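Local coordinates for B-agarase (Agarivorans gilvus, PDB 5Z6P), which probably hydrolyses the beta-galactosidic linkages of agar as a beta-agarase of glycoside hydrolase family 50, at residues 151-156 against 216-221; 271-276 against 284-289; 647-652 against 704-709. One frame throughout, in Å; residues are numbered along the deposited sequence.

In the fold
The three contacts follow one another along the chain, each closing before the next opens. Interaction 1 lies in or near the region that resembles an agarase carbohydrate-binding domain, on the opposite side of the chain's centre from the other two. Its centre is about 53 Å from that of interaction 2 and about 38 Å from that of interaction 3. Interactions 2 and 3 are neighbours, with centres about 19 Å apart, and they touch through Lys289 CG and Pro707 CB (3.9 Å). They also share a mixed sheet. Interaction 2 sits at its outermost strand 282-286. Interaction 3 involves the start of strand 709-714 and the loop after strand 640-643. The Lys289-Pro707 touch thus brings the hairpin 282-293 against the turn before strand 709-714.

Interaction 1. Residues 151-156 against 216-221; sequences CNYASG and PNYLSG
Tyr153 and Leu219 meet from opposite directions. The contact is small and apolar. Leu219 CD1 lies 3.9 Å from Tyr153 CE1, at the edge of the ring and near its plane. The phenol oxygen reaches further. Tyr153 OH comes within 4.3 Å of Tyr218 CE2, again at a ring edge. Tyr153 OH hydrogen-bonds to Cys162 O, outside both segments, while Tyr218 OH bonds to Trp164 N.

Both Tyr153 and Leu219 carry CG anti to the carbonyl carbon (chi1 -70° and -59°), which sends the two side chains across the gap. The backbones stay well apart, with CA of Tyr153 11.8 Å from CA of Leu219. Behind Tyr153 the loop is held by an Asx turn. Asn152 OD1 accepts from Ala154 N at 3.1 Å, on a lone pair, and from Ser155 OG at 2.8 Å. Leu219 stands in a type I turn, Asn217 to Ser220.

Pro161 touches both Tyr153 and Leu219, and Phe679 stacks on the Tyr153 ring. The Cys151-Cys162 disulfide ties the loop's two arms. The contact joins the loop between strands 135-140 and 168-174 to the linker from strand 199-210 to helix 241-255.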
# COMPACT_ATOMS: atom_id res chain seq x y z
N CYS A 151 3.69 -21.87 -6.89
CA CYS A 151 3.11 -21.65 -5.57
C CYS A 151 3.16 -20.17 -5.18
O CYS A 151 4.07 -19.45 -5.57
CB CYS A 151 3.81 -22.50 -4.51
SG CYS A 151 5.48 -21.98 -4.00
N ASN A 152 2.16 -19.74 -4.41
CA ASN A 152 2.08 -18.35 -3.96
C ASN A 152 0.94 -18.17 -2.97
O ASN A 152 -0.00 -18.95 -2.96
CB ASN A 152 1.87 -17.42 -5.15
CG ASN A 152 0.50 -17.56 -5.76
OD1 ASN A 152 -0.43 -16.87 -5.36
ND2 ASN A 152 0.36 -18.46 -6.72
N TYR A 153 1.02 -17.12 -2.15
CA TYR A 153 -0.05 -16.77 -1.22
C TYR A 153 -0.71 -15.43 -1.60
O TYR A 153 -1.22 -14.71 -0.74
CB TYR A 153 0.46 -16.70 0.21
CG TYR A 153 0.85 -18.02 0.83
CD1 TYR A 153 -0.08 -18.79 1.51
CD2 TYR A 153 2.15 -18.49 0.74
CE1 TYR A 153 0.28 -19.99 2.09
CE2 TYR A 153 2.52 -19.68 1.32
CZ TYR A 153 1.58 -20.44 1.98
OH TYR A 153 1.94 -21.64 2.55
N ALA A 154 -0.70 -15.11 -2.88
CA ALA A 154 -1.18 -13.80 -3.30
C ALA A 154 -2.36 -13.90 -4.24
O ALA A 154 -2.61 -12.98 -4.99
CB ALA A 154 -0.04 -13.02 -3.95
N SER A 155 -3.08 -15.02 -4.21
CA SER A 155 -4.17 -15.22 -5.14
C SER A 155 -5.50 -15.46 -4.45
O SER A 155 -6.46 -15.88 -5.09
CB SER A 155 -3.86 -16.40 -6.07
OG SER A 155 -2.68 -16.17 -6.81
N GLY A 156 -5.58 -15.19 -3.16
CA GLY A 156 -6.80 -15.44 -2.43
C GLY A 156 -7.07 -16.93 -2.38
O GLY A 156 -6.18 -17.70 -2.08
N PRO A 216 -2.18 -31.23 -0.83
CA PRO A 216 -3.34 -30.34 -1.05
C PRO A 216 -3.98 -29.90 0.26
O PRO A 216 -4.55 -28.82 0.32
CB PRO A 216 -4.30 -31.21 -1.87
CG PRO A 216 -3.44 -32.26 -2.48
CD PRO A 216 -2.35 -32.53 -1.49
N ASN A 217 -3.86 -30.73 1.29
CA ASN A 217 -4.39 -30.40 2.60
C ASN A 217 -3.31 -29.87 3.51
O ASN A 217 -3.40 -29.99 4.74
CB ASN A 217 -5.05 -31.63 3.23
CG ASN A 217 -6.28 -32.08 2.47
OD1 ASN A 217 -6.46 -33.27 2.20
ND2 ASN A 217 -7.13 -31.13 2.09
N TYR A 218 -2.28 -29.28 2.90
CA TYR A 218 -1.13 -28.74 3.62
C TYR A 218 -1.52 -27.83 4.78
O TYR A 218 -0.94 -27.91 5.85
CB TYR A 218 -0.24 -27.96 2.64
CG TYR A 218 1.09 -27.51 3.20
CD1 TYR A 218 1.99 -28.42 3.71
CD2 TYR A 218 1.45 -26.17 3.16
CE1 TYR A 218 3.20 -28.02 4.22
CE2 TYR A 218 2.67 -25.75 3.66
CZ TYR A 218 3.54 -26.68 4.19
OH TYR A 218 4.75 -26.27 4.69
N LEU A 219 -2.53 -27.00 4.56
CA LEU A 219 -2.89 -25.99 5.54
C LEU A 219 -4.15 -26.32 6.34
O LEU A 219 -4.70 -25.47 7.04
CB LEU A 219 -3.06 -24.63 4.84
CG LEU A 219 -1.82 -24.12 4.09
CD1 LEU A 219 -2.12 -22.81 3.41
CD2 LEU A 219 -0.67 -23.94 5.05
N SER A 220 -4.61 -27.56 6.24
CA SER A 220 -5.77 -28.00 6.99
C SER A 220 -5.59 -27.73 8.47
O SER A 220 -4.57 -28.08 9.06
CB SER A 220 -6.03 -29.50 6.75
OG SER A 220 -7.03 -29.99 7.62
N GLY A 221 -6.57 -27.06 9.06
CA GLY A 221 -6.54 -26.76 10.48
C GLY A 221 -5.47 -25.78 10.94
O GLY A 221 -5.10 -25.80 12.11

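Interaction 2. Residues 271-276 against 284-289; sequences DGPRQQ and EKIAGK
Gln275 and Ile286 carry this contact, and most of it is van der Waals packing. The two side chains approach from opposite directions. Ile286 CD1 rests over the flat amide of Gln275, 3.4 Å from its CD, which is close. Ile286 CG1 lies over the same face, 3.7 Å from Gln275 NE2. The glutamine is bent at chi2 (-80°), and this bend lays the amide across the isoleucine. At one end of the contact Pro273 CG adds a looser apolar touch on Ile286 CG2, at 4.2 Å. At the other end Gln275 OE1 passes 3.7 Å from Glu284 CG. Gln275 and Glu284 also touch Val293.

Hydrogen bonding fixes the amide from within its own segment. Gln275 NE2 donates to Pro273 O at 3.0 Å, with an N-H...O angle of 158°. The oxygen lies near the plane of the amide, but the donor stands above the plane of the proline carbonyl. This bond sets which way round the amide lies and limits its rotation.

One water bridges the segments. It donates to Gln275 OE1, and only weakly to Lys285 O.

Among the charged groups, Glu284 OE2 forms a salt bridge with Arg282. Arg274 and Lys285 start away from the contact. Arg274 makes a cation-pi contact with Tyr298, and Lys285 makes one with Trp290.

The backbone turns back after Ile286, with bonds in both directions between Ile286 and Lys289. Lys289 N bonds to Ile286 O at 2.9 Å. Ala287 and Gly288 form the corners, both with positive phi. The loop 271-276 covers part of the side-chain surface here. This is a two-residue beta hairpin with a type I' turn, joining strands 282-286 and 289-293 at the edge of the sheet.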
# COMPACT_ATOMS: atom_id res chain seq x y z
N ASP A 271 3.45 23.24 24.39
CA ASP A 271 4.52 24.19 24.66
C ASP A 271 5.22 24.66 23.39
O ASP A 271 6.37 25.09 23.44
CB ASP A 271 5.55 23.57 25.61
CG ASP A 271 4.96 23.23 26.98
OD1 ASP A 271 4.07 23.96 27.46
OD2 ASP A 271 5.41 22.23 27.58
N GLY A 272 4.54 24.58 22.26
CA GLY A 272 5.12 24.98 20.99
C GLY A 272 4.81 26.43 20.66
O GLY A 272 3.97 27.06 21.31
N PRO A 273 5.47 26.97 19.62
CA PRO A 273 5.26 28.38 19.28
C PRO A 273 3.82 28.64 18.88
O PRO A 273 3.39 28.27 17.79
CB PRO A 273 6.23 28.60 18.11
CG PRO A 273 6.55 27.24 17.59
CD PRO A 273 6.48 26.33 18.78
N ARG A 274 3.08 29.25 19.79
CA ARG A 274 1.66 29.54 19.60
C ARG A 274 1.40 30.34 18.32
O ARG A 274 2.08 31.32 18.03
CB ARG A 274 1.12 30.31 20.80
CG ARG A 274 -0.38 30.30 20.89
CD ARG A 274 -0.88 28.92 21.21
NE ARG A 274 -2.33 28.88 21.33
CZ ARG A 274 -2.99 29.21 22.43
NH1 ARG A 274 -2.32 29.60 23.50
NH2 ARG A 274 -4.31 29.14 22.45
N GLN A 275 0.40 29.90 17.57
CA GLN A 275 -0.02 30.58 16.36
C GLN A 275 -1.43 31.12 16.55
O GLN A 275 -2.09 30.80 17.53
CB GLN A 275 0.03 29.64 15.17
CG GLN A 275 1.33 28.87 15.08
CD GLN A 275 2.42 29.69 14.48
OE1 GLN A 275 2.21 30.40 13.49
NE2 GLN A 275 3.61 29.61 15.06
N GLN A 276 -1.89 31.95 15.62
CA GLN A 276 -3.26 32.42 15.66
C GLN A 276 -4.24 31.26 15.52
O GLN A 276 -3.97 30.30 14.80
CB GLN A 276 -3.51 33.45 14.57
CG GLN A 276 -2.70 34.72 14.70
CD GLN A 276 -3.34 35.87 13.99
OE1 GLN A 276 -4.54 36.09 14.10
NE2 GLN A 276 -2.55 36.61 13.23
N GLU A 284 0.10 26.34 7.90
CA GLU A 284 0.90 27.53 8.22
C GLU A 284 2.36 27.22 8.00
O GLU A 284 2.80 26.10 8.22
CB GLU A 284 0.67 27.96 9.68
CG GLU A 284 1.27 29.31 10.05
CD GLU A 284 0.74 30.41 9.17
OE1 GLU A 284 1.51 30.96 8.36
OE2 GLU A 284 -0.47 30.71 9.26
N LYS A 285 3.13 28.20 7.56
CA LYS A 285 4.58 28.03 7.54
C LYS A 285 5.12 28.54 8.88
O LYS A 285 4.82 29.66 9.29
CB LYS A 285 5.22 28.77 6.35
CG LYS A 285 5.92 27.83 5.33
CD LYS A 285 6.50 28.61 4.16
CE LYS A 285 7.92 28.16 3.79
NZ LYS A 285 8.07 26.83 3.09
N ILE A 286 5.86 27.70 9.59
CA ILE A 286 6.36 28.07 10.91
C ILE A 286 7.86 27.86 10.96
O ILE A 286 8.35 26.76 10.72
CB ILE A 286 5.68 27.25 12.03
CG1 ILE A 286 4.18 27.57 12.08
CG2 ILE A 286 6.30 27.55 13.37
CD1 ILE A 286 3.41 26.72 13.07
N ALA A 287 8.59 28.93 11.23
CA ALA A 287 10.05 28.94 11.21
C ALA A 287 10.59 28.24 9.97
O ALA A 287 11.45 27.37 10.07
CB ALA A 287 10.60 28.29 12.47
N GLY A 288 10.05 28.61 8.81
CA GLY A 288 10.50 28.04 7.55
C GLY A 288 10.07 26.61 7.24
O GLY A 288 10.45 26.06 6.20
N LYS A 289 9.30 25.98 8.11
CA LYS A 289 8.74 24.67 7.81
C LYS A 289 7.23 24.75 7.60
O LYS A 289 6.56 25.62 8.15
CB LYS A 289 9.05 23.66 8.92
CG LYS A 289 10.53 23.44 9.23
CD LYS A 289 10.66 22.59 10.49
CE LYS A 289 12.11 22.35 10.89
NZ LYS A 289 12.21 21.31 11.96
O HOH W 1 3.86 31.47 11.88

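Interaction 3. Residues 647-652 against 704-709; sequences EGLHPE and VDNPYF
Leu649 reaches across to Phe709 and Asn706, and its side chain makes nearly the whole contact. CB leaves the backbone toward segment 704-709. CG is anti to the carbonyl carbon (chi1 -53°), and CD1 continues in an extended line from CA through CB and CG. That puts the CD1 methyl at the far end of the chain, where it lies over one face of the Phe709 ring. Leu649 CD1 is 3.9 Å from the centroid of the Phe709 ring and 19° off the normal, a CH-pi contact. It is shifted toward the rim. Leu649 CD1 is 3.8 Å from both Phe709 CD1 and Phe709 CE1. Leu649 CD1 also touches Asn706 CB, at 4.2 Å. Trp654 packs edge-to-face with Phe709 and also touches Leu649. Thr702 and Val703 of helix 689-704 meet the leucine too.

The polar link between the segments is indirect. A water donates to Leu649 O at 2.7 Å and accepts from Asn706 ND2 at 3.1 Å. The other end of this amide works within its own segment. Asn706 OD1 accepts from Tyr708 N at 2.9 Å, in the carbonyl plane. The amide is therefore gripped at both ends.

Leu649 is the centre of an inverse gamma turn, closed by His650 N on Gly648 O. Asn706 starts an Asx turn within a type I turn that leads from helix 689-704 into strand 709-714. The arrangement is a helix-to-strand turn packed against the loop that follows parallel strand 640-643, consistent with the alpha/beta-barrel catalytic domain of this family.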
# COMPACT_ATOMS: atom_id res chain seq x y z
N GLU A 647 10.99 2.30 3.00
CA GLU A 647 11.55 2.36 4.34
C GLU A 647 11.48 3.77 4.93
O GLU A 647 11.61 3.95 6.14
CB GLU A 647 12.98 1.84 4.34
CG GLU A 647 13.09 0.36 3.97
CD GLU A 647 14.46 -0.23 4.21
OE1 GLU A 647 15.26 0.39 4.93
OE2 GLU A 647 14.73 -1.33 3.70
N GLY A 648 11.26 4.77 4.07
CA GLY A 648 11.05 6.15 4.48
C GLY A 648 11.14 7.09 3.28
O GLY A 648 11.23 6.62 2.14
N LEU A 649 11.11 8.39 3.54
CA LEU A 649 11.16 9.41 2.48
C LEU A 649 12.58 9.57 1.96
O LEU A 649 13.26 10.56 2.25
CB LEU A 649 10.61 10.75 2.99
CG LEU A 649 9.22 10.70 3.63
CD1 LEU A 649 8.74 12.09 4.05
CD2 LEU A 649 8.23 10.05 2.68
N HIS A 650 13.00 8.59 1.18
CA HIS A 650 14.30 8.62 0.54
C HIS A 650 14.49 9.93 -0.23
O HIS A 650 13.61 10.34 -0.97
CB HIS A 650 14.44 7.43 -0.37
CG HIS A 650 15.84 7.17 -0.82
ND1 HIS A 650 16.48 7.97 -1.74
CD2 HIS A 650 16.71 6.20 -0.50
CE1 HIS A 650 17.70 7.51 -1.95
NE2 HIS A 650 17.87 6.44 -1.20
N PRO A 651 15.62 10.63 0.01
CA PRO A 651 15.87 11.94 -0.59
C PRO A 651 15.72 12.00 -2.11
O PRO A 651 15.22 12.99 -2.62
CB PRO A 651 17.32 12.26 -0.19
CG PRO A 651 17.72 11.21 0.84
CD PRO A 651 16.53 10.36 1.14
N GLU A 652 16.12 10.96 -2.82
CA GLU A 652 16.15 10.99 -4.27
C GLU A 652 14.74 11.15 -4.93
O GLU A 652 14.56 12.05 -5.73
CB GLU A 652 16.86 9.75 -4.79
CG GLU A 652 17.31 9.79 -6.22
CD GLU A 652 17.88 8.47 -6.69
OE1 GLU A 652 18.67 7.86 -5.93
OE2 GLU A 652 17.52 8.02 -7.79
N VAL A 704 9.28 13.45 9.99
CA VAL A 704 9.43 14.55 10.93
C VAL A 704 10.54 15.49 10.47
O VAL A 704 10.43 16.70 10.63
CB VAL A 704 9.71 14.05 12.36
CG1 VAL A 704 9.93 15.22 13.30
CG2 VAL A 704 8.54 13.24 12.86
N ASP A 705 11.58 14.93 9.86
CA ASP A 705 12.74 15.71 9.40
C ASP A 705 12.47 16.45 8.09
O ASP A 705 13.23 17.32 7.70
CB ASP A 705 13.97 14.82 9.21
CG ASP A 705 14.66 14.45 10.53
OD1 ASP A 705 14.32 15.02 11.58
OD2 ASP A 705 15.55 13.58 10.50
N ASN A 706 11.41 16.06 7.38
CA ASN A 706 11.14 16.69 6.09
C ASN A 706 10.24 17.90 6.27
O ASN A 706 9.11 17.79 6.75
CB ASN A 706 10.52 15.70 5.09
CG ASN A 706 10.44 16.27 3.69
OD1 ASN A 706 9.78 17.28 3.47
ND2 ASN A 706 11.13 15.64 2.75
N PRO A 707 10.73 19.07 5.86
CA PRO A 707 10.01 20.30 6.18
C PRO A 707 8.74 20.52 5.34
O PRO A 707 8.07 21.52 5.55
CB PRO A 707 11.05 21.39 5.90
CG PRO A 707 11.91 20.81 4.84
CD PRO A 707 11.95 19.32 5.07
N TYR A 708 8.40 19.62 4.43
CA TYR A 708 7.16 19.78 3.67
C TYR A 708 6.06 18.88 4.20
O TYR A 708 4.91 18.97 3.76
CB TYR A 708 7.39 19.51 2.19
CG TYR A 708 8.39 20.46 1.63
CD1 TYR A 708 7.99 21.71 1.18
CD2 TYR A 708 9.74 20.14 1.59
CE1 TYR A 708 8.91 22.61 0.68
CE2 TYR A 708 10.66 21.03 1.09
CZ TYR A 708 10.24 22.27 0.64
OH TYR A 708 11.15 23.16 0.14
N PHE A 709 6.39 18.03 5.17
CA PHE A 709 5.40 17.10 5.67
C PHE A 709 4.85 17.47 7.03
O PHE A 709 5.57 17.94 7.93
CB PHE A 709 5.98 15.69 5.68
CG PHE A 709 5.85 14.99 4.36
CD1 PHE A 709 6.77 15.21 3.36
CD2 PHE A 709 4.78 14.15 4.13
CE1 PHE A 709 6.64 14.59 2.14
CE2 PHE A 709 4.62 13.54 2.92
CZ PHE A 709 5.55 13.75 1.92
O HOH W 2 13.01 13.22 2.86